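Local coordinates for cobalamin biosynthesis protein (Agrobacterium tumefaciens, PDB 3BY5) that probably takes part in building the corrin ring of cobalamin and resembles the C-terminal region of CbiG, though its precise role is not established, at residues A32-A36 against F37-V41; Q72-L75 against E76-A80. All coordinates share one frame; numbering follows the deposited sequence.

Interaction 1. Residues A32-A36 against F37-V41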
loop_
_atom_site.group_PDB
_atom_site.type_symbol
_atom_site.label_atom_id
_atom_site.label_comp_id
_atom_site.label_asym_id
_atom_site.label_seq_id
_atom_site.Cartn_x
_atom_site.Cartn_y
_atom_site.Cartn_z
ATOM N N ALA A 32 10.240 -10.011 -15.628
ATOM C CA ALA A 32 9.841 -10.921 -16.703
ATOM C C ALA A 32 8.448 -10.581 -17.223
ATOM O O ALA A 32 8.207 -10.656 -18.421
ATOM C CB ALA A 32 9.905 -12.371 -16.249
ATOM N N ALA A 33 7.548 -10.203 -16.313
ATOM C CA ALA A 33 6.204 -9.737 -16.657
ATOM C C ALA A 33 6.248 -8.467 -17.497
ATOM O O ALA A 33 5.518 -8.337 -18.481
ATOM C CB ALA A 33 5.397 -9.499 -15.397
ATOM N N GLU A 34 7.120 -7.544 -17.101
ATOM C CA GLU A 34 7.327 -6.296 -17.817
ATOM C C GLU A 34 7.771 -6.537 -19.254
ATOM O O GLU A 34 7.215 -5.953 -20.185
ATOM C CB GLU A 34 8.341 -5.430 -17.072
ATOM C CG GLU A 34 7.769 -4.809 -15.820
ATOM C CD GLU A 34 8.753 -3.939 -15.084
ATOM O OE1 GLU A 34 8.398 -2.783 -14.775
ATOM O OE2 GLU A 34 9.879 -4.404 -14.807
ATOM N N ARG A 35 8.751 -7.421 -19.423
ATOM C CA ARG A 35 9.264 -7.784 -20.742
ATOM C C ARG A 35 8.261 -8.561 -21.589
ATOM O O ARG A 35 8.096 -8.267 -22.770
ATOM C CB ARG A 35 10.570 -8.571 -20.618
ATOM C CG ARG A 35 11.744 -7.732 -20.157
ATOM C CD ARG A 35 13.065 -8.471 -20.300
ATOM N NE ARG A 35 13.159 -9.622 -19.410
ATOM C CZ ARG A 35 13.585 -9.578 -18.150
ATOM N NH1 ARG A 35 13.970 -8.428 -17.604
ATOM N NH2 ARG A 35 13.624 -10.694 -17.435
ATOM N N ALA A 36 7.585 -9.535 -20.978
ATOM C CA ALA A 36 6.616 -10.385 -21.678
ATOM C C ALA A 36 5.381 -9.648 -22.163
ATOM O O ALA A 36 4.773 -10.058 -23.148
ATOM C CB ALA A 36 6.199 -11.558 -20.807
ATOM N N PHE A 37 5.006 -8.571 -21.480
ATOM C CA PHE A 37 3.755 -7.888 -21.786
ATOM C C PHE A 37 3.924 -6.467 -22.318
ATOM O O PHE A 37 2.959 -5.854 -22.782
ATOM C CB PHE A 37 2.826 -7.918 -20.576
ATOM C CG PHE A 37 2.430 -9.308 -20.155
ATOM C CD1 PHE A 37 1.905 -10.210 -21.085
ATOM C CD2 PHE A 37 2.576 -9.720 -18.832
ATOM C CE1 PHE A 37 1.537 -11.499 -20.706
ATOM C CE2 PHE A 37 2.207 -11.005 -18.439
ATOM C CZ PHE A 37 1.687 -11.899 -19.380
ATOM N N GLY A 38 5.147 -5.954 -22.270
ATOM C CA GLY A 38 5.429 -4.630 -22.796
ATOM C C GLY A 38 4.885 -3.551 -21.892
ATOM O O GLY A 38 4.359 -2.544 -22.362
ATOM N N VAL A 39 4.999 -3.776 -20.588
ATOM C CA VAL A 39 4.532 -2.821 -19.584
ATOM C C VAL A 39 5.685 -2.375 -18.692
ATOM O O VAL A 39 6.782 -2.938 -18.746
ATOM C CB VAL A 39 3.376 -3.397 -18.710
ATOM C CG1 VAL A 39 2.139 -3.676 -19.557
ATOM C CG2 VAL A 39 3.818 -4.650 -17.954
ATOM N N THR A 40 5.432 -1.349 -17.889
ATOM C CA THR A 40 6.377 -0.921 -16.872
ATOM C C THR A 40 5.590 -0.700 -15.599
ATOM O O THR A 40 4.767 0.206 -15.528
ATOM C CB THR A 40 7.130 0.377 -17.260
ATOM O OG1 THR A 40 7.216 0.490 -18.688
ATOM C CG2 THR A 40 8.535 0.370 -16.661
ATOM N N VAL A 41 5.836 -1.554 -14.611
ATOM C CA VAL A 41 5.131 -1.526 -13.333
ATOM C C VAL A 41 5.570 -0.317 -12.514
ATOM O O VAL A 41 6.765 -0.090 -12.320
ATOM C CB VAL A 41 5.402 -2.826 -12.531
ATOM C CG1 VAL A 41 4.687 -2.801 -11.201
ATOM C CG2 VAL A 41 4.982 -4.045 -13.334
#
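E34 and V39 meet at the C-terminal cap of helix 23-37, a glycine-terminated end that carries the six-to-one bond of a Schellman motif. V39 N reaches back to E34 O at 3.1 Å, lying in the carbonyl plane on a lone pair. G38 N also turns to E34 O, in a weak bond. It makes none to R35 O, 3.8 Å away, and only the six-to-one half of the classical pattern is present. G38 has a positive phi of 74°, and this turns the chain out of the helix. One step earlier, F37 N makes a weak i to i+4 bond to A33 O.

The packed side faces the sheet. A33 and F37 lie against strands 112-120 and 123-129, with F37 on A115, P116 and L118, and V39 continues this face onto M129. Within the cap, A33 CB comes to 4.5 Å from F37 CD2. V39 CG2 comes to 3.9 Å from E34 CA.

The other side is looser: R35, A36, G38 and T40 are exposed, and T40 sends its CB away from the helix. From this side A36 CB covers one face of the F37 ring, 4.4 Å from CG.

E34 links the helix end to buried V41. Its chain runs extended beyond CG (chi2 -179°), which carries the carboxylate past T40. E34 CG passes V41 CG2 at 3.8 Å, the two side chains crossing at about a right angle. E34 OE1 accepts V41 N through its anti lone pair at 2.8 Å.

Interaction 2. Residues Q72-L75 against E76-A80; sequences QERL and EAVAA
Q72 O accepts the N-H of E76 at 2.9 Å, nearly straight at 165°, with the donor tilted out of the carbonyl plane. The E76 side chain rises beside the same oxygen, its CG 3.3 Å from Q72 O. Farther out, Q72 NE2 and E76 OE2 stay 4.2 Å apart, with amide and carboxylate planes turned 41° from each other, a loose approach on the exposed side.

The more definite side-chain meeting is R74 with V78. R74 CG stands anti to the backbone N (chi1 -176°), and bends at chi2 and chi3 bring the guanidinium forward along the helix to V78. V78 CG2 therefore lies 3.4 Å above one face of the guanidinium, offset toward its rim and nearest to R74 NH2. NH2 also has a long, weak ion pair with E81.

L75 and V78 are buried against helix 98-107, and L75 also meets A47, P48 and V70. On the outer side E73 packs on S64 of the second subunit. One residue past V78, A79 N bonds to L75 O at 3.0 Å. Repeated i to i+4 bonds, with L75 and V78 turned inward and Q72, E73 and E76 exposed, mark the opening turns of an amphipathic alpha helix.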
loop_
_atom_site.group_PDB
_atom_site.type_symbol
_atom_site.label_atom_id
_atom_site.label_comp_id
_atom_site.label_asym_id
_atom_site.label_seq_id
_atom_site.Cartn_x
_atom_site.Cartn_y
_atom_site.Cartn_z
ATOM N N GLN A 72 -8.709 -7.706 3.296
ATOM C CA GLN A 72 -9.594 -8.766 2.795
ATOM C C GLN A 72 -10.997 -8.262 2.438
ATOM O O GLN A 72 -11.609 -8.759 1.497
ATOM C CB GLN A 72 -9.671 -9.917 3.808
ATOM C CG GLN A 72 -10.177 -11.253 3.243
ATOM C CD GLN A 72 -9.149 -11.971 2.374
ATOM O OE1 GLN A 72 -7.965 -12.046 2.715
ATOM N NE2 GLN A 72 -9.604 -12.514 1.250
ATOM N N GLU A 73 -11.478 -7.268 3.185
ATOM C CA GLU A 73 -12.765 -6.609 2.940
ATOM C C GLU A 73 -12.780 -5.910 1.594
ATOM O O GLU A 73 -13.796 -5.909 0.901
ATOM C CB GLU A 73 -13.049 -5.566 4.031
ATOM C CG GLU A 73 -13.553 -6.128 5.361
ATOM C CD GLU A 73 -12.450 -6.701 6.258
ATOM O OE1 GLU A 73 -12.795 -7.279 7.317
ATOM O OE2 GLU A 73 -11.247 -6.573 5.923
ATOM N N ARG A 74 -11.643 -5.314 1.247
ATOM C CA ARG A 74 -11.465 -4.574 0.006
ATOM C C ARG A 74 -11.304 -5.542 -1.168
ATOM O O ARG A 74 -11.810 -5.287 -2.259
ATOM C CB ARG A 74 -10.262 -3.629 0.140
ATOM C CG ARG A 74 -9.980 -2.705 -1.049
ATOM C CD ARG A 74 -10.886 -1.480 -1.092
ATOM N NE ARG A 74 -12.027 -1.665 -1.991
ATOM C CZ ARG A 74 -12.060 -1.276 -3.265
ATOM N NH1 ARG A 74 -11.009 -0.669 -3.811
ATOM N NH2 ARG A 74 -13.151 -1.493 -3.994
ATOM N N LEU A 75 -10.609 -6.653 -0.930
ATOM C CA LEU A 75 -10.449 -7.707 -1.925
ATOM C C LEU A 75 -11.780 -8.322 -2.282
ATOM O O LEU A 75 -12.086 -8.495 -3.462
ATOM C CB LEU A 75 -9.537 -8.812 -1.407
ATOM C CG LEU A 75 -8.025 -8.605 -1.354
ATOM C CD1 LEU A 75 -7.378 -9.850 -0.794
ATOM C CD2 LEU A 75 -7.477 -8.318 -2.718
ATOM N N GLU A 76 -12.561 -8.657 -1.255
ATOM C CA GLU A 76 -13.896 -9.215 -1.437
ATOM C C GLU A 76 -14.816 -8.279 -2.228
ATOM O O GLU A 76 -15.532 -8.724 -3.121
ATOM C CB GLU A 76 -14.525 -9.574 -0.089
ATOM C CG GLU A 76 -13.971 -10.849 0.560
ATOM C CD GLU A 76 -14.311 -12.134 -0.197
ATOM O OE1 GLU A 76 -15.344 -12.180 -0.912
ATOM O OE2 GLU A 76 -13.539 -13.110 -0.058
ATOM N N ALA A 77 -14.768 -6.990 -1.904
ATOM C CA ALA A 77 -15.548 -5.964 -2.595
ATOM C C ALA A 77 -15.245 -5.924 -4.085
ATOM O O ALA A 77 -16.161 -5.928 -4.900
ATOM C CB ALA A 77 -15.294 -4.601 -1.968
ATOM N N VAL A 78 -13.955 -5.907 -4.417
ATOM C CA VAL A 78 -13.454 -5.870 -5.797
ATOM C C VAL A 78 -13.870 -7.111 -6.580
ATOM O O VAL A 78 -14.370 -7.004 -7.702
ATOM C CB VAL A 78 -11.915 -5.670 -5.809
ATOM C CG1 VAL A 78 -11.296 -6.029 -7.145
ATOM C CG2 VAL A 78 -11.598 -4.241 -5.470
ATOM N N ALA A 79 -13.695 -8.278 -5.962
ATOM C CA ALA A 79 -14.119 -9.546 -6.550
ATOM C C ALA A 79 -15.617 -9.578 -6.825
ATOM O O ALA A 79 -16.041 -10.063 -7.870
ATOM C CB ALA A 79 -13.712 -10.705 -5.667
ATOM N N ALA A 80 -16.404 -9.048 -5.888
ATOM C CA ALA A 80 -17.855 -8.927 -6.038
ATOM C C ALA A 80 -18.235 -7.997 -7.183
ATOM O O ALA A 80 -19.071 -8.354 -7.997
ATOM C CB ALA A 80 -18.490 -8.458 -4.741
#

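Interaction 1 comes first along the chain and interaction 2 follows, on opposite sides of the chain's centre. Their centres are 26 Å apart, and their nearest atoms about 16 Å apart, so they do not touch. Interaction 1 ends helix 23-37, which links the parallel neighbours 11-17 and 43-46 of the mixed five-stranded sheet in a beta-alpha-beta unit; its loop leads into 43-46. Interaction 2 begins helix 72-84, just after 67-69, one of the two outermost strands in this chain. One thus closes a helix resting on the sheet, while the other opens a helix beyond the sheet's edge strand. Both belong to the same cobalamin-synthesis family region.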